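Local coordinates for protein amino Transferase (Eubacterium rectale, PDB 3ELE) that probably catalyses the pyridoxal-5'-phosphate-dependent transfer of amino groups, as a dimeric member of the class I and II aminotransferase family, at residues D264-Y267 against E271-A274; C115-T120 against C277-A282; T321-H326 against H384-F389. All coordinates share one frame; numbering follows the deposited sequence. Where two conformers were deposited one is given.

Contact 1: residues D264-Y267 against E271-A274; sequences DEVY and ELYA
The phenol of Tyr267 and the carboxylate of Glu271 meet across the turn: Tyr267 OH donates to Glu271 OE2 at 2.9 Å. The oxygen is taken on its anti side, with the donor 30° out of the carboxylate plane, while OE2 itself sits at the edge of the tyrosine ring, near the ring plane. Ring and carboxylate planes stand 68° apart, so the two groups do not stack. Nearer the helix backbone, the same ring packs against Leu272, its CE1 lying 4.0 Å from Leu272 CB. Beside this, Leu272 CD2 reaches Val266, coming 4.1 Å from Val266 CG1 and about as close to CB and CG2, so a single methyl is set against the whole valine fork.

Both segments belong to one connection in the large domain of the aminotransferase fold: residues 264-267 form the loop leaving strand 258-261 of the seven-stranded sheet, and residues 271-274 lie in the first turns of helix 269-282. The phenol-carboxylate bond therefore ties the loop to the start of the helix it leads into.

Torsions bring the polar pair together. Tyr267 holds CG between its backbone N and carbonyl carbon (chi1 77°), which sends the ring across to the helix, and Glu271 has CG anti to the backbone N, with the chain extended beyond it.

Further out, the loop is fixed by Asn239, whose OD1 accepts from Tyr267 N and against which the side chain of Val266 packs. Asp268 OD1 accepts from Glu271 N near the helix start. The second subunit covers this patch too, its Val4 packing on Tyr267 and Leu272 and its Met2 on Glu271.

Contact 2: residues C115-T120 against C277-A282; sequences CFRALT and CGAGRA
Arg117 and Ala118 on helix 108-119 meet Ala279 and Ala282 on helix 269-282, a helix-helix contact beside the seven-stranded sheet of the large domain in this aminotransferase fold. The short segments cross at 113°, their axes 8.4 Å apart at closest approach.

Apolar packing makes the centre. Ala279 CB lies 4.1 Å from Ala118 CB and 3.8 Å from Arg117 CG, touching the aliphatic base of the arginine; the small alanines let the backbones come near, with the CA atoms of Ala118 and Ala279 5.4 Å apart. The arginine chain then turns about its CB-CG bond (chi2 53°), and its guanidinium presents one face to Ala282 CB.

Polar contacts lie at the end of that chain and at the close of helix 108-119. Arg117 NH2 makes a weak hydrogen bond to Ala143 O of the second subunit, whose Met8 packs on both Arg117 and Ala282. Within residues 115-120, Phe116 O takes Thr120 N and Thr120 OG1 from opposite faces of its plane, the hydroxyl at 2.6 Å. Between the two helices one water accepts from Arg117 NH1 and donates to Ala282 O, at 2.6 Å from that carbonyl oxygen.

Contact 3: residues T321-H326 against H384-F389; sequences TRIGYH and HSMPAF
Ile323 and Phe389 mark the closest backbone approach, their CA atoms 7.9 Å apart, where the end of helix 306-323 and the turn after it, opened by Gly324 with positive phi, run beside helix 379-396. Ile323 reaches over with its terminal methyl: CD1 lies 3.8 Å from Phe389 CB, and the same CD1 is 3.7 Å from Met386 O and 4.1 Å from Met386 SE (the residue is selenomethionine).

Beyond the turn, Tyr325 donates its hydroxyl to Phe389 O at 2.6 Å. The donor is tilted 17° from the carbonyl plane, and the carbonyl oxygen comes in along the plane of the phenol ring, at its rim. The contact joins the end of helix 306-323 and the turn after it to helix 379-396, within the small C-terminal domain of the aminotransferase fold, where strand 327-328, at the edge of a four-stranded antiparallel sheet, follows the first helix.

The two rings form an offset edge-to-face pair: Phe389 turns its edge to the face of Tyr325, planes 83° apart and centroids 6.0 Å apart. Phe389 points its ring this way with CG opposite the carbonyl carbon (chi1 -82°). Around the pair, Tyr393 meets Tyr325 edge-to-face and Leu320 packs on both aromatic residues, while Phe40 adds a further ring against Phe389.

How the contacts relate
Contacts 1 and 2 are neighbours, their centres about 13 Å apart; both use helix 269-282, contact 1 near its start and contact 2 at its end, and Leu272 CD1 packs on Leu119 CD2 at 3.9 Å to join them. In sequence, contact 1 falls between the two segments of contact 2, and contact 3 opens only after both have closed. Contact 3 lies on the opposite side of the chain's centre, about 50 Å from contact 1 and about 46 Å from contact 2, centre to centre. Helix 269-282 packs on helix 108-119 of the large domain and also touches the second subunit, consistent with a place at the dimer interface, whereas no other chain touches contact 3.

Contact 1: residues D264-Y267 against E271-A274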
ATOM      1  N   ASP A 264      23.491  -0.006   7.895  1.00 33.92           N
ATOM      2  CA  ASP A 264      24.673   0.341   7.114  1.00 33.78           C
ATOM      3  C   ASP A 264      25.581  -0.876   6.896  1.00 33.06           C
ATOM      4  O   ASP A 264      26.248  -0.943   5.871  1.00 32.13           O
ATOM      5  CB  ASP A 264      25.484   1.498   7.754  1.00 35.25           C
ATOM      6  CG  ASP A 264      24.843   2.874   7.560  1.00 40.53           C
ATOM      7  OD1 ASP A 264      23.742   3.003   6.976  1.00 42.45           O
ATOM      8  OD2 ASP A 264      25.474   3.858   8.005  1.00 51.08           O
ATOM      9  N   GLU A 265      25.540  -1.853   7.813  1.00 32.16           N
ATOM     10  CA  GLU A 265      26.410  -3.038   7.764  1.00 30.84           C
ATOM     11  C   GLU A 265      25.985  -4.117   6.784  1.00 30.37           C
ATOM     12  O   GLU A 265      26.664  -5.122   6.681  1.00 30.78           O
ATOM     13  CB  GLU A 265      26.648  -3.643   9.167  1.00 30.77           C
ATOM     14  CG  GLU A 265      27.420  -2.719  10.131  1.00 31.48           C
ATOM     15  CD  GLU A 265      26.627  -1.506  10.589  1.00 30.19           C
ATOM     16  OE1 GLU A 265      25.387  -1.591  10.678  1.00 34.26           O
ATOM     17  OE2 GLU A 265      27.235  -0.462  10.863  1.00 32.43           O
ATOM     18  N   VAL A 266      24.870  -3.939   6.072  1.00 30.96           N
ATOM     19  CA  VAL A 266      24.509  -4.841   4.973  1.00 31.77           C
ATOM     20  C   VAL A 266      25.602  -4.696   3.904  1.00 32.67           C
ATOM     21  O   VAL A 266      26.285  -3.656   3.871  1.00 32.04           O
ATOM     22  CB  VAL A 266      23.100  -4.576   4.368  1.00 32.26           C
ATOM     23  CG1 VAL A 266      22.019  -4.907   5.383  1.00 26.35           C
ATOM     24  CG2 VAL A 266      22.945  -3.136   3.850  1.00 31.20           C
ATOM     25  N   TYR A 267      25.766  -5.731   3.070  1.00 33.12           N
ATOM     26  CA  TYR A 267      26.807  -5.816   2.011  1.00 32.99           C
ATOM     27  C   TYR A 267      27.015  -4.499   1.226  1.00 33.21           C
ATOM     28  O   TYR A 267      28.148  -4.124   0.935  1.00 32.97           O
ATOM     29  CB  TYR A 267      26.511  -7.007   1.035  1.00 32.99           C
ATOM     30  CG  TYR A 267      25.412  -6.679   0.044  1.00 33.44           C
ATOM     31  CD1 TYR A 267      24.066  -6.527   0.467  1.00 34.04           C
ATOM     32  CD2 TYR A 267      25.713  -6.391  -1.286  1.00 32.55           C
ATOM     33  CE1 TYR A 267      23.062  -6.144  -0.433  1.00 32.54           C
ATOM     34  CE2 TYR A 267      24.711  -6.015  -2.185  1.00 31.91           C
ATOM     35  CZ  TYR A 267      23.383  -5.899  -1.745  1.00 33.24           C
ATOM     36  OH  TYR A 267      22.384  -5.539  -2.621  1.00 34.64           O
ATOM     37  N   GLU A 271      22.891   0.318  -2.316  1.00 31.06           N
ATOM     38  CA  GLU A 271      22.269  -0.543  -3.333  1.00 31.96           C
ATOM     39  C   GLU A 271      20.979  -1.226  -2.876  1.00 31.92           C
ATOM     40  O   GLU A 271      20.011  -1.296  -3.650  1.00 32.44           O
ATOM     41  CB  GLU A 271      23.243  -1.622  -3.795  1.00 31.22           C
ATOM     42  CG  GLU A 271      22.682  -2.581  -4.835  1.00 32.76           C
ATOM     43  CD  GLU A 271      23.732  -3.527  -5.325  1.00 35.12           C
ATOM     44  OE1 GLU A 271      24.682  -3.030  -5.930  1.00 35.44           O
ATOM     45  OE2 GLU A 271      23.598  -4.747  -5.099  1.00 39.70           O
ATOM     46  N   LEU A 272      21.011  -1.794  -1.671  1.00 32.80           N
ATOM     47  CA  LEU A 272      19.851  -2.480  -1.088  1.00 32.63           C
ATOM     48  C   LEU A 272      18.744  -1.492  -0.739  1.00 32.62           C
ATOM     49  O   LEU A 272      17.556  -1.787  -0.923  1.00 33.27           O
ATOM     50  CB  LEU A 272      20.261  -3.299   0.150  1.00 34.21           C
ATOM     51  CG  LEU A 272      19.162  -4.145   0.841  1.00 33.55           C
ATOM     52  CD1 LEU A 272      18.411  -5.043  -0.134  1.00 27.90           C
ATOM     53  CD2 LEU A 272      19.762  -4.967   1.997  1.00 32.57           C
ATOM     54  N   TYR A 273      19.120  -0.330  -0.212  1.00 32.88           N
ATOM     55  CA  TYR A 273      18.140   0.710   0.101  1.00 32.32           C
ATOM     56  C   TYR A 273      17.485   1.216  -1.181  1.00 31.99           C
ATOM     57  O   TYR A 273      16.298   1.472  -1.177  1.00 33.44           O
ATOM     58  CB  TYR A 273      18.773   1.847   0.879  1.00 33.36           C
ATOM     59  CG  TYR A 273      17.800   2.808   1.488  1.00 29.20           C
ATOM     60  CD1 TYR A 273      17.293   2.593   2.761  1.00 34.32           C
ATOM     61  CD2 TYR A 273      17.410   3.966   0.806  1.00 36.59           C
ATOM     62  CE1 TYR A 273      16.401   3.500   3.352  1.00 31.16           C
ATOM     63  CE2 TYR A 273      16.524   4.892   1.389  1.00 34.43           C
ATOM     64  CZ  TYR A 273      16.023   4.649   2.663  1.00 34.82           C
ATOM     65  OH  TYR A 273      15.158   5.556   3.239  1.00 32.30           O
ATOM     66  N   ALA A 274      18.252   1.319  -2.271  1.00 33.15           N
ATOM     67  CA  ALA A 274      17.711   1.703  -3.579  1.00 32.62           C
ATOM     68  C   ALA A 274      16.670   0.674  -4.021  1.00 32.61           C
ATOM     69  O   ALA A 274      15.568   1.071  -4.399  1.00 34.84           O
ATOM     70  CB  ALA A 274      18.837   1.854  -4.634  1.00 32.63           C
TER

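Contact 2: residues C115-T120 against C277-A282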
ATOM      1  N   CYS A 115      10.612  -6.306   0.850  1.00 31.95           N
ATOM      2  CA  CYS A 115      11.833  -7.131   1.032  1.00 31.45           C
ATOM      3  C   CYS A 115      11.960  -8.275   0.017  1.00 31.98           C
ATOM      4  O   CYS A 115      13.020  -8.446  -0.577  1.00 32.64           O
ATOM      5  CB  CYS A 115      11.957  -7.672   2.460  1.00 30.77           C
ATOM      6  SG  CYS A 115      12.310  -6.388   3.693  1.00 33.48           S
ATOM      7  N   PHE A 116      10.889  -9.034  -0.189  1.00 32.01           N
ATOM      8  CA  PHE A 116      10.930 -10.146  -1.151  1.00 32.58           C
ATOM      9  C   PHE A 116      11.030  -9.622  -2.583  1.00 32.38           C
ATOM     10  O   PHE A 116      11.802 -10.165  -3.400  1.00 30.01           O
ATOM     11  CB  PHE A 116       9.746 -11.090  -1.004  1.00 33.15           C
ATOM     12  CG  PHE A 116       9.578 -11.663   0.383  1.00 31.86           C
ATOM     13  CD1 PHE A 116      10.628 -12.334   1.013  1.00 34.45           C
ATOM     14  CD2 PHE A 116       8.341 -11.584   1.037  1.00 30.64           C
ATOM     15  CE1 PHE A 116      10.457 -12.888   2.309  1.00 30.61           C
ATOM     16  CE2 PHE A 116       8.158 -12.135   2.309  1.00 33.58           C
ATOM     17  CZ  PHE A 116       9.215 -12.786   2.950  1.00 31.84           C
ATOM     18  N   ARG A 117      10.290  -8.544  -2.871  1.00 32.99           N
ATOM     19  CA  ARG A 117      10.337  -7.888  -4.184  1.00 34.69           C
ATOM     20  C   ARG A 117      11.738  -7.329  -4.499  1.00 34.89           C
ATOM     21  O   ARG A 117      12.249  -7.513  -5.600  1.00 36.52           O
ATOM     22  CB  ARG A 117       9.273  -6.790  -4.264  1.00 34.83           C
ATOM     23  CG  ARG A 117       9.059  -6.148  -5.628  1.00 40.12           C
ATOM     24  CD  ARG A 117       8.804  -7.168  -6.734  1.00 43.68           C
ATOM     25  NE  ARG A 117       8.388  -6.539  -7.991  1.00 47.82           N
ATOM     26  CZ  ARG A 117       7.133  -6.279  -8.373  1.00 46.44           C
ATOM     27  NH1 ARG A 117       6.094  -6.615  -7.630  1.00 45.60           N
ATOM     28  NH2 ARG A 117       6.916  -5.704  -9.551  1.00 46.28           N
ATOM     29  N   ALA A 118      12.358  -6.672  -3.517  1.00 35.05           N
ATOM     30  CA  ALA A 118      13.721  -6.128  -3.668  1.00 35.20           C
ATOM     31  C   ALA A 118      14.783  -7.217  -3.804  1.00 34.40           C
ATOM     32  O   ALA A 118      15.727  -7.072  -4.550  1.00 32.83           O
ATOM     33  CB  ALA A 118      14.079  -5.197  -2.479  1.00 34.03           C
ATOM     34  N   LEU A 119      14.614  -8.307  -3.070  1.00 35.67           N
ATOM     35  CA  LEU A 119      15.588  -9.399  -3.082  1.00 35.96           C
ATOM     36  C   LEU A 119      15.402 -10.471  -4.163  1.00 36.62           C
ATOM     37  O   LEU A 119      16.357 -11.160  -4.425  1.00 37.05           O
ATOM     38  CB  LEU A 119      15.660 -10.045  -1.687  1.00 35.61           C
ATOM     39  CG  LEU A 119      16.266  -9.143  -0.603  1.00 34.11           C
ATOM     40  CD1 LEU A 119      16.167  -9.829   0.714  1.00 36.07           C
ATOM     41  CD2 LEU A 119      17.749  -8.821  -0.924  1.00 37.52           C
ATOM     42  N   THR A 120      14.227 -10.597  -4.805  1.00 35.30           N
ATOM     43  CA  THR A 120      14.006 -11.654  -5.840  1.00 34.96           C
ATOM     44  C   THR A 120      14.505 -11.270  -7.267  1.00 34.80           C
ATOM     45  O   THR A 120      13.966 -10.363  -7.926  1.00 31.75           O
ATOM     46  CB  THR A 120      12.531 -12.095  -5.881  1.00 34.78           C
ATOM     47  OG1 THR A 120      12.115 -12.472  -4.558  1.00 34.62           O
ATOM     48  CG2 THR A 120      12.306 -13.285  -6.853  1.00 35.01           C
ATOM     49  N   CYS A 277      13.412   1.097  -1.953  1.00 32.55           N
ATOM     50  CA  CYS A 277      12.649   2.211  -2.584  1.00 32.70           C
ATOM     51  C   CYS A 277      11.988   1.830  -3.922  1.00 32.79           C
ATOM     52  O   CYS A 277      10.804   2.118  -4.136  1.00 34.37           O
ATOM     53  CB  CYS A 277      13.529   3.444  -2.801  1.00 33.75           C
ATOM     54  SG  CYS A 277      14.155   4.157  -1.264  1.00 35.93           S
ATOM     55  N   GLY A 278      12.743   1.180  -4.800  1.00 31.53           N
ATOM     56  CA  GLY A 278      12.217   0.703  -6.073  1.00 32.78           C
ATOM     57  C   GLY A 278      11.087  -0.317  -5.948  1.00 32.51           C
ATOM     58  O   GLY A 278      10.132  -0.261  -6.704  1.00 32.04           O
ATOM     59  N   ALA A 279      11.217  -1.241  -4.993  1.00 32.32           N
ATOM     60  CA  ALA A 279      10.194  -2.245  -4.720  1.00 33.53           C
ATOM     61  C   ALA A 279       8.911  -1.566  -4.224  1.00 33.07           C
ATOM     62  O   ALA A 279       7.820  -1.893  -4.698  1.00 32.34           O
ATOM     63  CB  ALA A 279      10.704  -3.289  -3.717  1.00 32.56           C
ATOM     64  N   GLY A 280       9.063  -0.587  -3.324  1.00 32.69           N
ATOM     65  CA  GLY A 280       7.939   0.186  -2.803  1.00 32.72           C
ATOM     66  C   GLY A 280       7.219   0.866  -3.938  1.00 32.50           C
ATOM     67  O   GLY A 280       6.002   0.747  -4.065  1.00 31.92           O
ATOM     68  N   ARG A 281       7.991   1.521  -4.804  1.00 32.16           N
ATOM     69  CA  ARG A 281       7.452   2.175  -6.007  1.00 31.57           C
ATOM     70  C   ARG A 281       6.706   1.193  -6.940  1.00 31.36           C
ATOM     71  O   ARG A 281       5.563   1.472  -7.357  1.00 29.90           O
ATOM     72  CB  ARG A 281       8.583   2.869  -6.747  1.00 32.19           C
ATOM     73  CG  ARG A 281       8.144   3.779  -7.856  1.00 35.24           C
ATOM     74  CD  ARG A 281       9.351   4.453  -8.440  1.00 32.68           C
ATOM     75  NE  ARG A 281       9.039   5.139  -9.682  1.00 32.59           N
ATOM     76  CZ  ARG A 281       9.914   5.794 -10.442  1.00 32.83           C
ATOM     77  NH1 ARG A 281      11.199   5.812 -10.166  1.00 36.91           N
ATOM     78  NH2 ARG A 281       9.490   6.386 -11.546  1.00 32.43           N
ATOM     79  N   ALA A 282       7.337   0.040  -7.222  1.00 30.53           N
ATOM     80  CA  ALA A 282       6.760  -1.019  -8.094  1.00 30.20           C
ATOM     81  C   ALA A 282       5.442  -1.627  -7.583  1.00 31.49           C
ATOM     82  O   ALA A 282       4.609  -2.081  -8.379  1.00 30.68           O
ATOM     83  CB  ALA A 282       7.760  -2.137  -8.287  1.00 29.48           C
TER
HETATM   84  O   HOH W   1       4.124  -4.661  -8.312  1.00 30.22           O

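Contact 3: residues T321-H326 against H384-F389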
ATOM      1  N   THR A 321      -3.818 -26.528  31.133  1.00 30.36           N
ATOM      2  CA  THR A 321      -2.859 -27.438  31.777  1.00 29.86           C
ATOM      3  C   THR A 321      -3.549 -28.265  32.888  1.00 30.71           C
ATOM      4  O   THR A 321      -3.445 -29.484  32.905  1.00 29.25           O
ATOM      5  CB  THR A 321      -1.659 -26.645  32.323  1.00 28.33           C
ATOM      6  OG1 THR A 321      -0.997 -26.012  31.218  1.00 30.75           O
ATOM      7  CG2 THR A 321      -0.680 -27.532  33.079  1.00 27.75           C
ATOM      8  N   ARG A 322      -4.284 -27.582  33.762  1.00 33.02           N
ATOM      9  CA  ARG A 322      -5.026 -28.217  34.878  1.00 32.72           C
ATOM     10  C   ARG A 322      -5.988 -29.329  34.401  1.00 32.94           C
ATOM     11  O   ARG A 322      -6.131 -30.353  35.082  1.00 31.87           O
ATOM     12  CB  ARG A 322      -5.769 -27.129  35.672  1.00 33.29           C
ATOM     13  CG  ARG A 322      -6.562 -27.560  36.910  1.00 36.59           C
ATOM     14  CD  ARG A 322      -5.694 -28.300  37.951  1.00 47.19           C
ATOM     15  NE  ARG A 322      -4.527 -27.523  38.394  1.00 50.79           N
ATOM     16  CZ  ARG A 322      -3.527 -27.986  39.157  1.00 50.35           C
ATOM     17  NH1 ARG A 322      -3.494 -29.256  39.576  1.00 51.35           N
ATOM     18  NH2 ARG A 322      -2.535 -27.163  39.498  1.00 48.41           N
ATOM     19  N   ILE A 323      -6.628 -29.123  33.237  1.00 32.62           N
ATOM     20  CA  ILE A 323      -7.545 -30.121  32.623  1.00 32.64           C
ATOM     21  C   ILE A 323      -6.792 -31.360  32.110  1.00 32.60           C
ATOM     22  O   ILE A 323      -7.305 -32.486  32.233  1.00 31.54           O
ATOM     23  CB  ILE A 323      -8.404 -29.500  31.472  1.00 33.22           C
ATOM     24  CG1 ILE A 323      -9.463 -28.559  32.059  1.00 31.17           C
ATOM     25  CG2 ILE A 323      -9.134 -30.575  30.663  1.00 32.26           C
ATOM     26  CD1 ILE A 323     -10.163 -27.699  30.995  1.00 32.56           C
ATOM     27  N   GLY A 324      -5.582 -31.141  31.588  1.00 31.66           N
ATOM     28  CA  GLY A 324      -4.728 -32.196  31.036  1.00 32.28           C
ATOM     29  C   GLY A 324      -4.143 -31.941  29.657  1.00 32.04           C
ATOM     30  O   GLY A 324      -3.443 -32.801  29.145  1.00 31.56           O
ATOM     31  N   TYR A 325      -4.433 -30.777  29.048  1.00 32.72           N
ATOM     32  CA  TYR A 325      -3.900 -30.414  27.737  1.00 31.74           C
ATOM     33  C   TYR A 325      -2.424 -30.083  27.836  1.00 31.30           C
ATOM     34  O   TYR A 325      -1.972 -29.589  28.868  1.00 30.65           O
ATOM     35  CB  TYR A 325      -4.625 -29.189  27.155  1.00 32.18           C
ATOM     36  CG  TYR A 325      -6.065 -29.414  26.771  1.00 31.03           C
ATOM     37  CD1 TYR A 325      -6.397 -29.900  25.503  1.00 31.84           C
ATOM     38  CD2 TYR A 325      -7.110 -29.116  27.657  1.00 32.00           C
ATOM     39  CE1 TYR A 325      -7.732 -30.086  25.116  1.00 32.17           C
ATOM     40  CE2 TYR A 325      -8.443 -29.311  27.290  1.00 30.83           C
ATOM     41  CZ  TYR A 325      -8.745 -29.787  26.013  1.00 32.49           C
ATOM     42  OH  TYR A 325     -10.054 -29.983  25.637  1.00 36.09           O
ATOM     43  N   HIS A 326      -1.677 -30.378  26.774  1.00 31.34           N
ATOM     44  CA  HIS A 326      -0.257 -29.993  26.714  1.00 31.63           C
ATOM     45  C   HIS A 326      -0.144 -28.698  25.910  1.00 31.34           C
ATOM     46  O   HIS A 326      -0.299 -28.713  24.681  1.00 30.12           O
ATOM     47  CB  HIS A 326       0.672 -31.053  26.115  1.00 32.50           C
ATOM     48  CG  HIS A 326       2.069 -30.541  25.919  1.00 34.36           C
ATOM     49  ND1 HIS A 326       2.976 -30.453  26.952  1.00 33.41           N
ATOM     50  CD2 HIS A 326       2.669 -29.977  24.842  1.00 38.57           C
ATOM     51  CE1 HIS A 326       4.097 -29.916  26.504  1.00 39.27           C
ATOM     52  NE2 HIS A 326       3.935 -29.607  25.229  1.00 38.28           N
ATOM     53  N   HIS A 384     -15.165 -18.631  31.150  1.00 36.39           N
ATOM     54  CA  HIS A 384     -16.444 -19.300  30.804  0.50 35.78           C
ATOM     55  C   HIS A 384     -16.225 -20.466  29.821  1.00 35.55           C
ATOM     56  O   HIS A 384     -17.049 -21.371  29.741  1.00 34.40           O
ATOM     57  CB  HIS A 384     -17.508 -18.329  30.249  0.50 35.83           C
ATOM     58  CG  HIS A 384     -17.779 -17.149  31.135  0.50 33.46           C
ATOM     59  ND1 HIS A 384     -17.894 -15.866  30.648  0.50 31.86           N
ATOM     60  CD2 HIS A 384     -17.862 -17.049  32.480  0.50 33.63           C
ATOM     61  CE1 HIS A 384     -18.090 -15.032  31.652  0.50 35.35           C
ATOM     62  NE2 HIS A 384     -18.076 -15.725  32.776  0.50 34.61           N
ATOM     63  N   SER A 385     -15.104 -20.466  29.098  1.00 34.89           N
ATOM     64  CA  SER A 385     -14.776 -21.552  28.159  1.00 34.23           C
ATOM     65  C   SER A 385     -14.307 -22.861  28.805  1.00 33.20           C
ATOM     66  O   SER A 385     -14.365 -23.907  28.145  1.00 32.10           O
ATOM     67  CB  SER A 385     -13.686 -21.111  27.190  1.00 33.85           C
ATOM     68  OG  SER A 385     -12.412 -21.041  27.813  1.00 34.51           O
HETATM   69  N   MSE A 386     -13.849 -22.812  30.065  1.00 32.69           N
HETATM   70  CA  MSE A 386     -13.219 -23.995  30.718  1.00 31.17           C
HETATM   71  C   MSE A 386     -14.052 -25.269  30.809  1.00 30.73           C
HETATM   72  O   MSE A 386     -13.525 -26.345  30.533  1.00 29.40           O
HETATM   73  CB  MSE A 386     -12.543 -23.625  32.055  1.00 29.84           C
HETATM   74  CG  MSE A 386     -11.322 -22.719  31.850  1.00 29.74           C
HETATM   75 SE   MSE A 386      -9.929 -23.599  30.836  0.75 32.99          SE
HETATM   76  CE  MSE A 386      -8.978 -22.074  30.161  1.00 29.18           C
ATOM     77  N   PRO A 387     -15.332 -25.166  31.217  1.00 31.16           N
ATOM     78  CA  PRO A 387     -16.204 -26.342  31.155  1.00 31.85           C
ATOM     79  C   PRO A 387     -16.338 -26.980  29.757  1.00 32.48           C
ATOM     80  O   PRO A 387     -16.416 -28.198  29.669  1.00 32.45           O
ATOM     81  CB  PRO A 387     -17.554 -25.797  31.657  1.00 32.90           C
ATOM     82  CG  PRO A 387     -17.161 -24.693  32.573  1.00 31.25           C
ATOM     83  CD  PRO A 387     -16.017 -24.035  31.870  1.00 30.57           C
ATOM     84  N   ALA A 388     -16.336 -26.180  28.687  1.00 33.06           N
ATOM     85  CA  ALA A 388     -16.384 -26.737  27.317  1.00 34.22           C
ATOM     86  C   ALA A 388     -15.051 -27.442  26.990  1.00 35.02           C
ATOM     87  O   ALA A 388     -15.066 -28.545  26.454  1.00 35.61           O
ATOM     88  CB  ALA A 388     -16.741 -25.672  26.290  1.00 34.67           C
ATOM     89  N   PHE A 389     -13.921 -26.804  27.324  1.00 34.85           N
ATOM     90  CA  PHE A 389     -12.586 -27.438  27.215  1.00 34.56           C
ATOM     91  C   PHE A 389     -12.475 -28.770  27.970  1.00 35.23           C
ATOM     92  O   PHE A 389     -11.889 -29.727  27.456  1.00 35.72           O
ATOM     93  CB  PHE A 389     -11.462 -26.507  27.684  1.00 33.39           C
ATOM     94  CG  PHE A 389     -11.020 -25.530  26.637  1.00 33.09           C
ATOM     95  CD1 PHE A 389     -10.375 -25.985  25.483  1.00 31.32           C
ATOM     96  CD2 PHE A 389     -11.218 -24.157  26.800  1.00 28.22           C
ATOM     97  CE1 PHE A 389      -9.947 -25.094  24.501  1.00 32.78           C
ATOM     98  CE2 PHE A 389     -10.796 -23.246  25.809  1.00 32.47           C
ATOM     99  CZ  PHE A 389     -10.164 -23.711  24.667  1.00 31.14           C
TER